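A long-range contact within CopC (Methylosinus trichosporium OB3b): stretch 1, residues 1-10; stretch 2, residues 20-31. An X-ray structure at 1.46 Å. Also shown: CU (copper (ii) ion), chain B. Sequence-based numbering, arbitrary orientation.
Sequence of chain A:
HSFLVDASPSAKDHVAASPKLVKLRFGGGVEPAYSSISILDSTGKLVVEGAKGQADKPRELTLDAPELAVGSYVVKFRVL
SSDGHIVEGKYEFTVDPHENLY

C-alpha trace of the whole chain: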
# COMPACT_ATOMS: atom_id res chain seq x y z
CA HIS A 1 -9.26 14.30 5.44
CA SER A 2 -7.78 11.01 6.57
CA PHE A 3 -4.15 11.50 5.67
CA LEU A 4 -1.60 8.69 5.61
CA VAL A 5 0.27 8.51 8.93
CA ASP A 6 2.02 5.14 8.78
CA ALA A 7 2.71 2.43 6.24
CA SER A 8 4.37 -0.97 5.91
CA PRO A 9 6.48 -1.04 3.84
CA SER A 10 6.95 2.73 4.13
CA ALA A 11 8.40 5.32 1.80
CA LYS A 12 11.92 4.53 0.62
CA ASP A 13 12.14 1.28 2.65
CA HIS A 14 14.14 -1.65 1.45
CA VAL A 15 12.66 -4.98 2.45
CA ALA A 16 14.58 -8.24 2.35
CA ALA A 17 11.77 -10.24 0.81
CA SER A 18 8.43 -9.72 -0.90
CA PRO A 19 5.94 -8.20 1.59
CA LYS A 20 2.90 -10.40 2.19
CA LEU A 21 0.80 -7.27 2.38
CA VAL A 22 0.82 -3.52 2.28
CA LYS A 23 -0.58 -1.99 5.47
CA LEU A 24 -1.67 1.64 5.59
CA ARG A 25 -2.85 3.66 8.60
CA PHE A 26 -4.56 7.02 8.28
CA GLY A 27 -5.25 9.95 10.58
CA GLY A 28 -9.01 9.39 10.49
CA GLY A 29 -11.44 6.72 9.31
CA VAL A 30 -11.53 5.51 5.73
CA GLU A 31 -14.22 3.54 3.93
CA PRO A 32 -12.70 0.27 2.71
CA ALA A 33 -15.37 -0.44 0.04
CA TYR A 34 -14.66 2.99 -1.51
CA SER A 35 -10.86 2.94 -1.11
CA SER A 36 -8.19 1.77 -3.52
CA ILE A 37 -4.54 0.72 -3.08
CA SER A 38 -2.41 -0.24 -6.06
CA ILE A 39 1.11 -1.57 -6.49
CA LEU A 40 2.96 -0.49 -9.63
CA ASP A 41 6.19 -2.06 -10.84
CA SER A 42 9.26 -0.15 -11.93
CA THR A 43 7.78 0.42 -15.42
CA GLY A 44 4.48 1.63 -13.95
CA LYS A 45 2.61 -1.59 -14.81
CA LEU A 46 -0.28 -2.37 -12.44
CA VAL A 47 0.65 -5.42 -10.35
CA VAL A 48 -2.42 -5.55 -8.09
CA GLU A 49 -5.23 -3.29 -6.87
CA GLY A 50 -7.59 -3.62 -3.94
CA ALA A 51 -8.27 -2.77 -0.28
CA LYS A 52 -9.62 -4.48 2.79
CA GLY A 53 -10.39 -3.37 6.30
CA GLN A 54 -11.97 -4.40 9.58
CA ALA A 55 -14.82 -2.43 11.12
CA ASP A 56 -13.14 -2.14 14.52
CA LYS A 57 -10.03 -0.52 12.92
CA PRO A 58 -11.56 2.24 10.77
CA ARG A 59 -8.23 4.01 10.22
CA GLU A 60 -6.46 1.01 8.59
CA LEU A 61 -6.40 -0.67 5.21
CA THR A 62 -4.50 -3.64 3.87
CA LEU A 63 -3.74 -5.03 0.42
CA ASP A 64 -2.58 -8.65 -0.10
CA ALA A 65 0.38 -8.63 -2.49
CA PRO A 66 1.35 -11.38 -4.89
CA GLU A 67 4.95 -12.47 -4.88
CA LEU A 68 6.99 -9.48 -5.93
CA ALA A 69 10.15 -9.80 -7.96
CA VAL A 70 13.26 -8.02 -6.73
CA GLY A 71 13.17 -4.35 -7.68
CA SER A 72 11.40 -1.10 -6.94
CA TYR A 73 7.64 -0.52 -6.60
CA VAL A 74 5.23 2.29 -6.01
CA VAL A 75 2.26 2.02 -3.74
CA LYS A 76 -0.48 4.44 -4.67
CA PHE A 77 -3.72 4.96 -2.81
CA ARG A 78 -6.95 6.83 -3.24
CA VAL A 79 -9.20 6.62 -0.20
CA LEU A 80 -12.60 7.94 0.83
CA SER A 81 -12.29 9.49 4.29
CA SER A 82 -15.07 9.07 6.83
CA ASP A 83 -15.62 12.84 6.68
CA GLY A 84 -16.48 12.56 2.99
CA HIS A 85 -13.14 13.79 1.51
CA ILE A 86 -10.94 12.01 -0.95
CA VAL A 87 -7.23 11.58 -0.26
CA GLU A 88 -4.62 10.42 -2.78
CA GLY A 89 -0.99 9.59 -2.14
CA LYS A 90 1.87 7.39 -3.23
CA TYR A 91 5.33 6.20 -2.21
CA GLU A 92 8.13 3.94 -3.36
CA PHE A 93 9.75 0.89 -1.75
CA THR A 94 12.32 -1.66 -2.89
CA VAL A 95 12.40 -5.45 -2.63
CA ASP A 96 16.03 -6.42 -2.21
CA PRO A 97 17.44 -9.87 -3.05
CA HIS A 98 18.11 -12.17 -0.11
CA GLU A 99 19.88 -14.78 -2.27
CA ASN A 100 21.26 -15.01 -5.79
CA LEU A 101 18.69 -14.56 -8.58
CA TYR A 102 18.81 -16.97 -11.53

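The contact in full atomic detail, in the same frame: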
# COMPACT_ATOMS: atom_id res chain seq x y z
N HIS A 1 -10.18 15.11 6.27
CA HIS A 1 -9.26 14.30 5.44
C HIS A 1 -8.53 13.33 6.31
O HIS A 1 -7.99 13.71 7.36
CB HIS A 1 -8.23 15.19 4.79
CG HIS A 1 -8.77 16.10 3.74
ND1 HIS A 1 -9.96 16.78 3.87
CD2 HIS A 1 -8.31 16.38 2.52
CE1 HIS A 1 -10.14 17.52 2.80
NE2 HIS A 1 -9.16 17.30 1.97
N SER A 2 -8.50 12.07 5.88
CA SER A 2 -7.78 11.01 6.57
C SER A 2 -6.48 10.81 5.87
O SER A 2 -6.37 10.09 4.91
CB SER A 2 -8.62 9.75 6.57
OG SER A 2 -9.75 9.98 7.38
N PHE A 3 -5.47 11.56 6.29
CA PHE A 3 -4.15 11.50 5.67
C PHE A 3 -3.36 10.28 6.07
O PHE A 3 -3.50 9.79 7.18
CB PHE A 3 -3.36 12.75 6.05
CG PHE A 3 -3.89 14.04 5.42
CD1 PHE A 3 -3.90 14.17 4.05
CD2 PHE A 3 -4.40 15.07 6.18
CE1 PHE A 3 -4.40 15.31 3.45
CE2 PHE A 3 -4.90 16.25 5.56
CZ PHE A 3 -4.87 16.32 4.18
N LEU A 4 -2.45 9.80 5.22
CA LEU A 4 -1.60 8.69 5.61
C LEU A 4 -0.72 9.11 6.78
O LEU A 4 -0.07 10.18 6.74
CB LEU A 4 -0.69 8.30 4.43
CG LEU A 4 0.13 7.03 4.65
CD1 LEU A 4 -0.71 5.75 4.63
CD2 LEU A 4 1.25 6.95 3.61
N VAL A 5 -0.65 8.26 7.81
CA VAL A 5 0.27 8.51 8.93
C VAL A 5 1.26 7.42 9.20
O VAL A 5 2.24 7.66 9.89
CB VAL A 5 -0.48 8.88 10.23
CG1 VAL A 5 -1.31 10.15 10.04
CG2 VAL A 5 -1.31 7.72 10.75
N ASP A 6 1.04 6.23 8.67
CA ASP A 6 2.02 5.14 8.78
C ASP A 6 1.79 4.15 7.67
O ASP A 6 0.70 4.00 7.21
CB ASP A 6 1.91 4.44 10.14
CG ASP A 6 3.21 3.75 10.57
OD1 ASP A 6 4.25 3.86 9.89
OD2 ASP A 6 3.16 3.07 11.61
N ALA A 7 2.83 3.44 7.27
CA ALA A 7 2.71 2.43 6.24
C ALA A 7 3.78 1.37 6.43
O ALA A 7 4.86 1.67 6.93
CB ALA A 7 2.86 3.06 4.88
N SER A 8 3.43 0.16 5.99
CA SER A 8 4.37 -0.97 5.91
C SER A 8 4.19 -1.67 4.58
O SER A 8 3.10 -2.13 4.30
CB SER A 8 4.09 -1.97 7.03
OG SER A 8 4.93 -3.10 6.87
N PRO A 9 5.23 -1.80 3.73
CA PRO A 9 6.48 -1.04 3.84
C PRO A 9 6.26 0.47 3.83
O PRO A 9 5.22 0.91 3.36
CB PRO A 9 7.25 -1.48 2.59
CG PRO A 9 6.56 -2.70 2.12
CD PRO A 9 5.14 -2.52 2.46
N SER A 10 7.17 1.28 4.33
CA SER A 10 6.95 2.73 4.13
C SER A 10 7.90 3.32 3.11
O SER A 10 8.72 2.61 2.53
CB SER A 10 6.93 3.54 5.43
OG SER A 10 8.20 3.44 5.99
N LYS A 20 4.15 -9.66 2.37
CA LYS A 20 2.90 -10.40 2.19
C LYS A 20 1.72 -9.44 1.99
O LYS A 20 0.79 -9.73 1.23
CB LYS A 20 2.65 -11.27 3.39
CG LYS A 20 3.71 -12.36 3.54
CD LYS A 20 3.32 -13.33 4.64
CE LYS A 20 4.38 -14.42 4.81
NZ LYS A 20 3.84 -15.67 5.41
N LEU A 21 1.79 -8.29 2.62
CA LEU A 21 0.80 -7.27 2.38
C LEU A 21 1.36 -5.91 2.58
O LEU A 21 2.47 -5.71 3.11
CB LEU A 21 -0.47 -7.52 3.17
CG LEU A 21 -0.29 -7.68 4.63
CD1 LEU A 21 0.06 -6.37 5.24
CD2 LEU A 21 -1.51 -8.22 5.37
N VAL A 22 0.61 -4.94 2.05
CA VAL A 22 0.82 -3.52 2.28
C VAL A 22 -0.19 -3.12 3.33
O VAL A 22 -1.38 -3.42 3.17
CB VAL A 22 0.63 -2.71 1.00
CG1 VAL A 22 0.60 -1.20 1.28
CG2 VAL A 22 1.70 -3.04 -0.00
N LYS A 23 0.26 -2.47 4.38
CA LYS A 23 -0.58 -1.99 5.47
C LYS A 23 -0.49 -0.50 5.55
O LYS A 23 0.60 0.06 5.69
CB LYS A 23 -0.12 -2.54 6.83
CG LYS A 23 -0.05 -4.03 6.90
CD LYS A 23 0.23 -4.59 8.29
CE LYS A 23 1.21 -5.74 8.33
NZ LYS A 23 0.79 -6.79 9.31
N LEU A 24 -1.63 0.19 5.48
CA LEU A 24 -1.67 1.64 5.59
C LEU A 24 -2.51 2.06 6.76
O LEU A 24 -3.56 1.47 7.00
CB LEU A 24 -2.27 2.21 4.30
CG LEU A 24 -1.63 1.85 2.97
CD1 LEU A 24 -2.32 2.59 1.83
CD2 LEU A 24 -0.16 2.16 2.92
N ARG A 25 -2.07 3.08 7.49
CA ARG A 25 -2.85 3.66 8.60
C ARG A 25 -2.97 5.14 8.36
O ARG A 25 -1.99 5.81 7.96
CB ARG A 25 -2.16 3.38 9.94
CG ARG A 25 -2.89 3.96 11.12
CD ARG A 25 -2.49 3.37 12.44
NE ARG A 25 -1.09 3.63 12.75
CZ ARG A 25 -0.62 4.74 13.34
NH1 ARG A 25 -1.44 5.73 13.70
NH2 ARG A 25 0.68 4.85 13.60
N PHE A 26 -4.17 5.65 8.58
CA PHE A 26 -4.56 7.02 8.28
C PHE A 26 -4.86 7.78 9.57
O PHE A 26 -5.08 7.18 10.62
CB PHE A 26 -5.74 7.03 7.30
CG PHE A 26 -5.43 6.35 6.00
CD1 PHE A 26 -5.59 4.99 5.86
CD2 PHE A 26 -4.92 7.06 4.94
CE1 PHE A 26 -5.26 4.35 4.67
CE2 PHE A 26 -4.58 6.43 3.77
CZ PHE A 26 -4.74 5.06 3.65
N GLY A 27 -4.94 9.09 9.45
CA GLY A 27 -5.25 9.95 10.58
C GLY A 27 -6.69 10.04 10.98
O GLY A 27 -7.01 10.68 12.01
N GLY A 28 -7.57 9.44 10.21
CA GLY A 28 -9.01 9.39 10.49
C GLY A 28 -9.53 8.16 9.79
O GLY A 28 -8.78 7.42 9.10
N GLY A 29 -10.83 7.90 9.93
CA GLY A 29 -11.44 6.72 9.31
C GLY A 29 -11.37 6.80 7.79
O GLY A 29 -11.44 7.87 7.19
N VAL A 30 -11.34 5.64 7.16
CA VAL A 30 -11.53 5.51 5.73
C VAL A 30 -12.54 4.41 5.48
O VAL A 30 -12.75 3.54 6.30
CB VAL A 30 -10.20 5.21 5.01
CG1 VAL A 30 -9.25 6.39 5.11
CG2 VAL A 30 -9.53 3.96 5.52
N GLU A 31 -13.17 4.47 4.30
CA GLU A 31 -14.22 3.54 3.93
C GLU A 31 -13.62 2.47 3.05
O GLU A 31 -13.35 2.74 1.88
CB GLU A 31 -15.26 4.32 3.16
CG GLU A 31 -16.06 5.33 3.93
CD GLU A 31 -17.42 5.65 3.22
OE1 GLU A 31 -17.80 5.03 2.18
OE2 GLU A 31 -18.19 6.53 3.69
CU CU B . -11.46 16.23 5.17
O HOH W 1 4.06 -5.19 5.13
O HOH W 2 -11.47 18.19 6.50

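The antiparallel pairing of strands 4-8 and 21-26 is interrupted by a beta bulge, where the register slips by one residue between Leu-4 and Asp-6. At the slip a single carbonyl serves two amides: Arg-25 O accepts from Val-5 N at 2.8 Å and from Asp-6 N at 3.1 Å. Regular pairing then resumes. Arg-25 N donates to Asp-6 O (2.9 Å), and Ser-8 and Lys-23 exchange a reciprocal pair, Ser-8 N to Lys-23 O at 2.8 Å and Lys-23 N to Ser-8 O at 2.9 Å.

Asp-6 and Arg-25 project from the same face of the sheet, an exposed setting that suits charged residues; their salt bridge is long, Asp-6 OD2 to Arg-25 NH2 being 3.6 Å. The carboxylate lies at the edge of the guanidinium, while Val-5 CG2 covers one of its faces. On the other face of the sheet, small Ala-7 packs its CB 3.7 Å from Leu-24 CD2. Leu-4 points away at CB, yet its CD1 returns to lie over the Phe-26 ring, 4.0 Å from CE2.

Beyond the strands, Gly-27 N donates to Phe-3 O (2.8 Å), and the buried Ser-2 OG donates to Gly-29 O (2.7 Å). Glycine suits position 28, since a CB there would clash with Ser-2 OG.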